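Local coordinates for protein transcription factor tau subunit sfc1 (Schizosaccharomyces pombe, PDB 4BJI) that is part of the tauA domain of TFIIIC, which binds boxA promoter sites of tRNA and similar genes and helps recruit RNA polymerase III, at residues 98-112 and 168-182. Residues are numbered along the deposited sequence; the frame is centred on the assembly and turned at random.
Sequences PRKDSNAAAYQALFF and GWYRSGRYYKVRDLM
Trp-169 lays its indole against the turn and 3-10 segment of 98-106, and Gln-108 fixes the tryptophan backbone. The contact joins the loop ahead of helix 172-189 to the chain that leads into strand 109-111, a member of a two-stranded antiparallel sheet with strand 139-141. It lies in the DNA-binding domain of Sfc1, and by sequence 98-112 falls in the helix-turn-helix domain family of TFIIIC subunits.

The indole is held in two ways. NE1 of Trp-169 donates to O of Pro-98 at 3.1 Å, with the oxygen in the ring plane and the bond nearly straight. CA of Ser-102 sits over one face of the six-membered ring, 3.7 Å from its centroid, in a CH-pi contact. Ala-105 adds its methyl group beside CB of Trp-169.

Gln-108 reaches across with its chain extended beyond CG (chi2 -174°). Its OE1 takes the backbone N-H of Trp-169 at 2.8 Å, almost straight at 174°, with the donor tilted from the carbonyl plane. Its NE2 lies at the edge of the Tyr-170 ring and donates to a water. These two bonds hold the amide at both ends. At Gly-168 a side-chain carbon would run into OE1, and the positive phi also favours glycine.

Farther along, Leu-110 meets the helix. Its CG and CD2 approach the hydroxyl end of the Tyr-175 ring, and CD2 also lies 4.1 Å from CB of Arg-179. Phe-112 extends this apolar seam: its CZ packs on CB of Met-182, a selenomethionine, at 3.5 Å, and the selenium lies at the ring edge in a Met-aromatic contact. Val-178 of helix 172-189 packs on Leu-153 and Leu-154 of helix 151-155. Between the two halves, the water on NE2 of Gln-108 donates to O of Ala-109 and hydrogen-bonds to OH of Tyr-175 at 2.9 Å.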
loop_
_atom_site.group_PDB
_atom_site.type_symbol
_atom_site.label_atom_id
_atom_site.label_comp_id
_atom_site.label_asym_id
_atom_site.label_seq_id
_atom_site.Cartn_x
_atom_site.Cartn_y
_atom_site.Cartn_z
ATOM N N PRO A 98 -4.858 -9.877 6.606
ATOM C CA PRO A 98 -4.215 -8.793 7.362
ATOM C C PRO A 98 -5.121 -8.216 8.421
ATOM O O PRO A 98 -4.651 -7.457 9.297
ATOM C CB PRO A 98 -3.884 -7.768 6.280
ATOM C CG PRO A 98 -4.951 -7.999 5.191
ATOM C CD PRO A 98 -5.118 -9.529 5.192
ATOM N N ARG A 99 -6.407 -8.580 8.409
ATOM C CA ARG A 99 -7.308 -8.109 9.452
ATOM C C ARG A 99 -7.123 -8.926 10.716
ATOM O O ARG A 99 -7.626 -8.557 11.806
ATOM C CB ARG A 99 -8.780 -8.263 9.011
ATOM C CG ARG A 99 -9.103 -7.581 7.725
ATOM C CD ARG A 99 -10.473 -7.995 7.207
ATOM N NE ARG A 99 -10.523 -9.426 6.932
ATOM C CZ ARG A 99 -11.629 -10.052 6.562
ATOM N NH1 ARG A 99 -12.758 -9.358 6.385
ATOM N NH2 ARG A 99 -11.592 -11.365 6.365
ATOM N N LYS A 100 -6.423 -10.053 10.629
ATOM C CA LYS A 100 -6.224 -10.937 11.781
ATOM C C LYS A 100 -4.845 -10.847 12.401
ATOM O O LYS A 100 -4.555 -11.501 13.412
ATOM C CB LYS A 100 -6.459 -12.396 11.425
ATOM C CG LYS A 100 -7.845 -12.732 10.986
ATOM C CD LYS A 100 -7.934 -14.249 10.905
ATOM C CE LYS A 100 -9.231 -14.759 10.303
ATOM N NZ LYS A 100 -10.445 -14.237 10.987
ATOM N N ASP A 101 -3.957 -10.062 11.798
ATOM C CA ASP A 101 -2.576 -10.001 12.205
ATOM C C ASP A 101 -2.188 -8.526 12.341
ATOM O O ASP A 101 -2.045 -7.827 11.350
ATOM C CB ASP A 101 -1.703 -10.706 11.143
ATOM C CG ASP A 101 -0.203 -10.573 11.393
ATOM O OD1 ASP A 101 0.195 -10.207 12.516
ATOM O OD2 ASP A 101 0.603 -10.852 10.445
ATOM N N SER A 102 -2.001 -8.057 13.573
ATOM C CA SER A 102 -1.668 -6.644 13.757
ATOM C C SER A 102 -0.314 -6.259 13.158
ATOM O O SER A 102 -0.061 -5.079 12.937
ATOM C CB SER A 102 -1.753 -6.220 15.194
ATOM O OG SER A 102 -0.811 -6.934 15.951
ATOM N N ASN A 103 0.539 -7.240 12.874
ATOM C CA ASN A 103 1.774 -6.892 12.156
ATOM C C ASN A 103 1.480 -6.290 10.791
ATOM O O ASN A 103 2.339 -5.580 10.226
ATOM C CB ASN A 103 2.701 -8.097 11.967
ATOM C CG ASN A 103 3.286 -8.580 13.256
ATOM O OD1 ASN A 103 3.519 -7.803 14.184
ATOM N ND2 ASN A 103 3.512 -9.886 13.336
ATOM N N ALA A 104 0.286 -6.553 10.238
ATOM C CA ALA A 104 -0.092 -5.995 8.955
ATOM C C ALA A 104 -0.361 -4.494 8.983
ATOM O O ALA A 104 -0.548 -3.889 7.924
ATOM C CB ALA A 104 -1.282 -6.732 8.398
ATOM N N ALA A 105 -0.343 -3.865 10.165
ATOM C CA ALA A 105 -0.347 -2.420 10.227
ATOM C C ALA A 105 0.762 -1.830 9.357
ATOM O O ALA A 105 0.582 -0.753 8.780
ATOM C CB ALA A 105 -0.153 -1.966 11.686
ATOM N N ALA A 106 1.874 -2.529 9.229
ATOM C CA ALA A 106 2.991 -2.041 8.429
ATOM C C ALA A 106 2.706 -2.013 6.912
ATOM O O ALA A 106 3.429 -1.390 6.145
ATOM C CB ALA A 106 4.200 -2.918 8.684
ATOM N N TYR A 107 1.655 -2.717 6.476
ATOM C CA TYR A 107 1.356 -2.877 5.064
ATOM C C TYR A 107 0.125 -2.086 4.640
ATOM O O TYR A 107 -0.250 -2.111 3.465
ATOM C CB TYR A 107 1.157 -4.356 4.701
ATOM C CG TYR A 107 2.302 -5.223 5.141
ATOM C CD1 TYR A 107 3.599 -4.847 4.868
ATOM C CD2 TYR A 107 2.074 -6.355 5.896
ATOM C CE1 TYR A 107 4.671 -5.628 5.307
ATOM C CE2 TYR A 107 3.118 -7.135 6.330
ATOM C CZ TYR A 107 4.388 -6.752 6.042
ATOM O OH TYR A 107 5.415 -7.584 6.508
ATOM N N GLN A 108 -0.503 -1.369 5.573
ATOM C CA GLN A 108 -1.667 -0.555 5.220
ATOM C C GLN A 108 -1.316 0.469 4.154
ATOM O O GLN A 108 -0.184 0.968 4.107
ATOM C CB GLN A 108 -2.251 0.153 6.440
ATOM C CG GLN A 108 -2.905 -0.821 7.383
ATOM C CD GLN A 108 -3.637 -0.230 8.562
ATOM O OE1 GLN A 108 -3.653 -0.864 9.635
ATOM N NE2 GLN A 108 -4.249 0.933 8.407
ATOM N N ALA A 109 -2.291 0.752 3.289
ATOM C CA ALA A 109 -2.182 1.685 2.181
ATOM C C ALA A 109 -2.966 2.943 2.421
ATOM O O ALA A 109 -4.102 2.895 2.903
ATOM C CB ALA A 109 -2.713 1.010 0.914
ATOM N N LEU A 110 -2.322 4.081 2.146
ATOM C CA LEU A 110 -2.998 5.376 2.202
ATOM C C LEU A 110 -3.074 5.936 0.795
ATOM O O LEU A 110 -2.040 6.060 0.120
ATOM C CB LEU A 110 -2.277 6.336 3.138
ATOM C CG LEU A 110 -2.295 5.961 4.619
ATOM C CD1 LEU A 110 -1.028 5.307 4.977
ATOM C CD2 LEU A 110 -2.486 7.207 5.419
ATOM N N PHE A 111 -4.295 6.222 0.340
ATOM C CA PHE A 111 -4.560 6.730 -1.001
ATOM C C PHE A 111 -4.811 8.226 -0.899
ATOM O O PHE A 111 -5.484 8.704 0.046
ATOM C CB PHE A 111 -5.807 6.065 -1.625
ATOM C CG PHE A 111 -6.331 6.769 -2.854
ATOM C CD1 PHE A 111 -5.679 6.663 -4.068
ATOM C CD2 PHE A 111 -7.488 7.519 -2.784
ATOM C CE1 PHE A 111 -6.177 7.304 -5.199
ATOM C CE2 PHE A 111 -7.988 8.164 -3.903
ATOM C CZ PHE A 111 -7.328 8.058 -5.106
ATOM N N PHE A 112 -4.297 8.967 -1.871
ATOM C CA PHE A 112 -4.465 10.403 -1.901
ATOM C C PHE A 112 -5.088 10.821 -3.208
ATOM O O PHE A 112 -4.625 10.427 -4.275
ATOM C CB PHE A 112 -3.125 11.095 -1.683
ATOM C CG PHE A 112 -2.528 10.769 -0.362
ATOM C CD1 PHE A 112 -1.732 9.653 -0.200
ATOM C CD2 PHE A 112 -2.848 11.525 0.744
ATOM C CE1 PHE A 112 -1.253 9.315 1.047
ATOM C CE2 PHE A 112 -2.365 11.184 1.994
ATOM C CZ PHE A 112 -1.565 10.100 2.124
ATOM N N GLY A 168 -7.915 0.723 9.831
ATOM C CA GLY A 168 -7.184 -0.495 10.107
ATOM C C GLY A 168 -6.728 -0.554 11.546
ATOM O O GLY A 168 -7.525 -0.381 12.492
ATOM N N TRP A 169 -5.448 -0.834 11.752
ATOM C CA TRP A 169 -4.924 -1.050 13.100
ATOM C C TRP A 169 -4.569 0.251 13.828
ATOM O O TRP A 169 -4.121 0.199 14.980
ATOM C CB TRP A 169 -3.706 -1.957 12.992
ATOM C CG TRP A 169 -4.037 -3.359 12.565
ATOM C CD1 TRP A 169 -3.802 -3.951 11.352
ATOM C CD2 TRP A 169 -4.653 -4.350 13.394
ATOM N NE1 TRP A 169 -4.255 -5.255 11.376
ATOM C CE2 TRP A 169 -4.759 -5.529 12.625
ATOM C CE3 TRP A 169 -5.101 -4.362 14.711
ATOM C CZ2 TRP A 169 -5.312 -6.696 13.135
ATOM C CZ3 TRP A 169 -5.645 -5.539 15.213
ATOM C CH2 TRP A 169 -5.755 -6.680 14.407
ATOM N N TYR A 170 -4.790 1.400 13.196
ATOM C CA TYR A 170 -4.386 2.683 13.766
ATOM C C TYR A 170 -5.557 3.429 14.380
ATOM O O TYR A 170 -6.647 3.514 13.783
ATOM C CB TYR A 170 -3.720 3.582 12.713
ATOM C CG TYR A 170 -2.473 2.954 12.188
ATOM C CD1 TYR A 170 -1.329 2.877 12.990
ATOM C CD2 TYR A 170 -2.397 2.470 10.904
ATOM C CE1 TYR A 170 -0.160 2.288 12.498
ATOM C CE2 TYR A 170 -1.224 1.896 10.404
ATOM C CZ TYR A 170 -0.126 1.785 11.232
ATOM O OH TYR A 170 1.053 1.210 10.775
ATOM N N ARG A 171 -5.332 3.980 15.563
ATOM C CA ARG A 171 -6.299 4.845 16.218
ATOM C C ARG A 171 -6.652 6.005 15.293
ATOM O O ARG A 171 -5.765 6.595 14.657
ATOM C CB ARG A 171 -5.712 5.336 17.550
ATOM C CG ARG A 171 -6.621 6.236 18.353
ATOM C CD ARG A 171 -5.913 6.571 19.646
ATOM N NE ARG A 171 -4.885 7.575 19.442
ATOM C CZ ARG A 171 -3.580 7.379 19.527
ATOM N NH1 ARG A 171 -3.106 6.170 19.854
ATOM N NH2 ARG A 171 -2.703 8.408 19.305
ATOM N N SER A 172 -7.928 6.361 15.229
ATOM C CA SER A 172 -8.381 7.330 14.242
ATOM C C SER A 172 -7.633 8.666 14.304
ATOM O O SER A 172 -7.211 9.160 13.263
ATOM C CB SER A 172 -9.899 7.560 14.299
ATOM O OG SER A 172 -10.275 8.186 15.504
ATOM N N GLY A 173 -7.434 9.257 15.466
ATOM C CA GLY A 173 -6.806 10.574 15.465
ATOM C C GLY A 173 -5.370 10.547 15.004
ATOM O O GLY A 173 -4.877 11.496 14.410
ATOM N N ARG A 174 -4.687 9.451 15.284
ATOM C CA ARG A 174 -3.304 9.302 14.836
ATOM C C ARG A 174 -3.263 9.047 13.321
ATOM O O ARG A 174 -2.461 9.642 12.592
ATOM C CB ARG A 174 -2.623 8.173 15.590
ATOM C CG ARG A 174 -1.215 7.826 15.099
ATOM C CD ARG A 174 -0.185 8.938 15.199
ATOM N NE ARG A 174 -0.147 9.639 16.483
ATOM C CZ ARG A 174 0.877 9.623 17.321
ATOM N NH1 ARG A 174 1.920 8.851 17.117
ATOM N NH2 ARG A 174 0.803 10.372 18.410
ATOM N N TYR A 175 -4.143 8.169 12.844
ATOM C CA TYR A 175 -4.226 7.892 11.417
ATOM C C TYR A 175 -4.479 9.127 10.580
ATOM O O TYR A 175 -3.806 9.345 9.577
ATOM C CB TYR A 175 -5.350 6.881 11.164
ATOM C CG TYR A 175 -5.428 6.395 9.755
ATOM C CD1 TYR A 175 -4.557 5.433 9.260
ATOM C CD2 TYR A 175 -6.398 6.899 8.901
ATOM C CE1 TYR A 175 -4.654 4.982 7.949
ATOM C CE2 TYR A 175 -6.501 6.428 7.589
ATOM C CZ TYR A 175 -5.621 5.483 7.154
ATOM O OH TYR A 175 -5.693 5.037 5.831
ATOM N N TYR A 176 -5.423 9.943 10.992
ATOM C CA TYR A 176 -5.786 11.116 10.187
ATOM C C TYR A 176 -4.774 12.244 10.338
ATOM O O TYR A 176 -4.586 13.011 9.392
ATOM C CB TYR A 176 -7.259 11.519 10.448
ATOM C CG TYR A 176 -8.227 10.501 9.852
ATOM C CD1 TYR A 176 -8.260 10.281 8.479
ATOM C CD2 TYR A 176 -9.074 9.753 10.656
ATOM C CE1 TYR A 176 -9.108 9.360 7.923
ATOM C CE2 TYR A 176 -9.924 8.793 10.103
ATOM C CZ TYR A 176 -9.924 8.617 8.743
ATOM O OH TYR A 176 -10.769 7.658 8.182
ATOM N N LYS A 177 -4.055 12.307 11.461
ATOM C CA LYS A 177 -2.912 13.227 11.556
ATOM C C LYS A 177 -1.852 12.849 10.526
ATOM O O LYS A 177 -1.375 13.708 9.765
ATOM C CB LYS A 177 -2.316 13.235 12.941
ATOM C CG LYS A 177 -0.951 13.971 12.947
ATOM C CD LYS A 177 -0.316 14.033 14.320
ATOM C CE LYS A 177 -1.002 15.099 15.145
ATOM N NZ LYS A 177 -0.245 15.354 16.445
ATOM N N VAL A 178 -1.503 11.566 10.441
ATOM C CA VAL A 178 -0.536 11.090 9.472
ATOM C C VAL A 178 -1.023 11.379 8.049
ATOM O O VAL A 178 -0.271 11.896 7.207
ATOM C CB VAL A 178 -0.285 9.601 9.689
ATOM C CG1 VAL A 178 0.472 9.023 8.480
ATOM C CG2 VAL A 178 0.527 9.433 10.943
ATOM N N ARG A 179 -2.281 11.081 7.762
ATOM C CA ARG A 179 -2.824 11.338 6.429
ATOM C C ARG A 179 -2.738 12.840 6.086
ATOM O O ARG A 179 -2.334 13.197 4.960
ATOM C CB ARG A 179 -4.257 10.768 6.349
ATOM C CG ARG A 179 -4.900 10.721 4.960
ATOM C CD ARG A 179 -5.401 12.085 4.452
ATOM N NE ARG A 179 -6.190 12.818 5.437
ATOM C CZ ARG A 179 -7.491 12.676 5.664
ATOM N NH1 ARG A 179 -8.212 11.813 4.969
ATOM N NH2 ARG A 179 -8.080 13.416 6.599
ATOM N N ASP A 180 -3.107 13.696 7.020
ATOM C CA ASP A 180 -3.055 15.142 6.773
ATOM C C ASP A 180 -1.634 15.605 6.524
ATOM O O ASP A 180 -1.414 16.463 5.644
ATOM C CB ASP A 180 -3.687 15.902 7.917
ATOM C CG ASP A 180 -5.231 15.777 7.938
ATOM O OD1 ASP A 180 -5.845 15.170 7.023
ATOM O OD2 ASP A 180 -5.820 16.300 8.875
ATOM N N LEU A 181 -0.679 15.097 7.278
ATOM C CA LEU A 181 0.724 15.476 7.068
ATOM C C LEU A 181 1.190 15.076 5.689
ATOM O O LEU A 181 1.820 15.862 4.976
ATOM C CB LEU A 181 1.603 14.790 8.081
ATOM C CG LEU A 181 1.449 15.368 9.463
ATOM C CD1 LEU A 181 2.124 14.436 10.434
ATOM C CD2 LEU A 181 2.053 16.766 9.466
HETATM N N MSE A 182 0.922 13.830 5.304
HETATM C CA MSE A 182 1.306 13.331 3.982
HETATM C C MSE A 182 0.636 14.151 2.874
HETATM O O MSE A 182 1.279 14.516 1.871
HETATM C CB MSE A 182 0.951 11.846 3.859
HETATM C CG MSE A 182 1.788 10.982 4.821
HETATM SE SE MSE A 182 1.273 9.136 4.837
HETATM C CE MSE A 182 1.907 8.685 3.093
HETATM O O HOH W 1 -4.797 2.327 5.837
#